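Putative NADPH-dependent oxidoreductase (Desulfitobacterium hafniense DCB-2, PDB 3DB2) probably catalyses an NADPH-dependent oxidation or reduction, as a two-domain GFO/IDH/MocA-type enzyme with a Rossmann-fold domain for the cofactor. Local coordinates at residues E308-A311 and D312-R315. Numbering follows the deposited sequence.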
loop_
_atom_site.group_PDB
_atom_site.type_symbol
_atom_site.label_atom_id
_atom_site.label_comp_id
_atom_site.label_asym_id
_atom_site.label_seq_id
_atom_site.Cartn_x
_atom_site.Cartn_y
_atom_site.Cartn_z
ATOM N N GLU C 308 21.155 -18.133 18.385
ATOM C CA GLU C 308 22.372 -18.820 18.004
ATOM C C GLU C 308 23.457 -17.895 17.435
ATOM O O GLU C 308 24.654 -18.148 17.602
ATOM C CB GLU C 308 22.118 -19.921 16.961
ATOM C CG GLU C 308 21.518 -21.182 17.595
ATOM C CD GLU C 308 21.194 -22.228 16.549
ATOM O OE1 GLU C 308 21.103 -21.907 15.335
ATOM O OE2 GLU C 308 21.021 -23.402 16.924
ATOM N N GLU C 309 23.029 -16.828 16.761
ATOM C CA GLU C 309 23.959 -15.871 16.189
ATOM C C GLU C 309 24.725 -15.182 17.316
ATOM O O GLU C 309 25.906 -14.831 17.237
ATOM C CB GLU C 309 23.204 -14.818 15.384
ATOM C CG GLU C 309 23.946 -13.517 15.127
ATOM C CD GLU C 309 23.360 -12.726 13.972
ATOM O OE1 GLU C 309 23.367 -13.221 12.819
ATOM O OE2 GLU C 309 22.871 -11.615 14.227
ATOM N N VAL C 310 24.029 -14.924 18.429
ATOM C CA VAL C 310 24.744 -14.229 19.518
ATOM C C VAL C 310 25.838 -15.160 20.065
ATOM O O VAL C 310 26.965 -14.735 20.301
ATOM C CB VAL C 310 23.821 -13.743 20.631
ATOM C CG1 VAL C 310 24.600 -12.942 21.680
ATOM C CG2 VAL C 310 22.708 -12.867 20.071
ATOM N N ALA C 311 25.484 -16.423 20.257
ATOM C CA ALA C 311 26.386 -17.457 20.711
ATOM C C ALA C 311 27.560 -17.608 19.743
ATOM O O ALA C 311 28.690 -17.719 20.213
ATOM C CB ALA C 311 25.719 -18.817 20.823
ATOM N N ASP C 312 27.248 -17.588 18.448
ATOM C CA ASP C 312 28.320 -17.668 17.445
ATOM C C ASP C 312 29.278 -16.498 17.593
ATOM O O ASP C 312 30.503 -16.682 17.551
ATOM C CB ASP C 312 27.748 -17.699 16.033
ATOM C CG ASP C 312 27.255 -19.080 15.646
ATOM O OD1 ASP C 312 27.299 -19.993 16.480
ATOM O OD2 ASP C 312 26.808 -19.266 14.496
ATOM N N VAL C 313 28.762 -15.268 17.749
ATOM C CA VAL C 313 29.681 -14.153 17.946
ATOM C C VAL C 313 30.341 -14.113 19.318
ATOM O O VAL C 313 31.416 -13.529 19.489
ATOM C CB VAL C 313 28.984 -12.803 17.651
ATOM C CG1 VAL C 313 28.497 -12.868 16.206
ATOM C CG2 VAL C 313 27.892 -12.523 18.650
ATOM N N ILE C 314 29.757 -14.721 20.343
ATOM C CA ILE C 314 30.493 -14.781 21.620
ATOM C C ILE C 314 31.661 -15.749 21.483
ATOM O O ILE C 314 32.755 -15.435 21.945
ATOM C CB ILE C 314 29.603 -15.183 22.799
ATOM C CG1 ILE C 314 28.682 -14.060 23.315
ATOM C CG2 ILE C 314 30.360 -15.708 24.016
ATOM C CD1 ILE C 314 27.467 -14.650 24.038
ATOM N N ARG C 315 31.462 -16.892 20.831
ATOM C CA ARG C 315 32.501 -17.907 20.750
ATOM C C ARG C 315 33.539 -17.584 19.678
ATOM O O ARG C 315 34.724 -17.883 19.872
ATOM C CB ARG C 315 31.913 -19.289 20.489
ATOM C CG ARG C 315 31.156 -19.895 21.664
ATOM C CD ARG C 315 32.058 -20.760 22.549
ATOM N NE ARG C 315 31.391 -21.289 23.727
ATOM C CZ ARG C 315 31.195 -20.667 24.872
ATOM N NH1 ARG C 315 31.632 -19.430 25.028
ATOM N NH2 ARG C 315 30.574 -21.185 25.927
#
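Val310 and Ile314, one helical turn apart, meet through CG1 of the valine and CD1 of the isoleucine, 4.1 Å from each other with the two side chains crossing obliquely. They lie on helix 302-316, which packs against the parallel sheet of the Rossmann fold. The valine CG1 stands opposite its own backbone N (chi1 -176°), which directs it along the helix to the next turn. Regular i to i+4 bonding fixes this spacing: Ile314 N donates to Val310 O at 2.8 Å, flanked by the bonds from Val313 N to Glu309 O and from Arg315 N to Ala311 O. Outward from this turn, Val310 and Ile314 both reach Met69, Val310 also meets Leu121, and Ala311 and Ile314 touch Val6, so this face of the helix packs over the beginnings of strands 6-11, 69-72 and 120-123. Glu309 OE2 accepts a hydrogen bond from the backbone N of Glu321 and forms a salt bridge with Arg128, while Arg315 pairs with Glu68, its NE also bonding to Asn4 O. Asp312 OD1 is shared between Lys29 and the hydroxyl of Tyr3, which probably offsets its approach to another acceptor, for that oxygen lies 3.4 Å from Glu308 O, the same carbonyl that accepts Asp312 N at 2.8 Å.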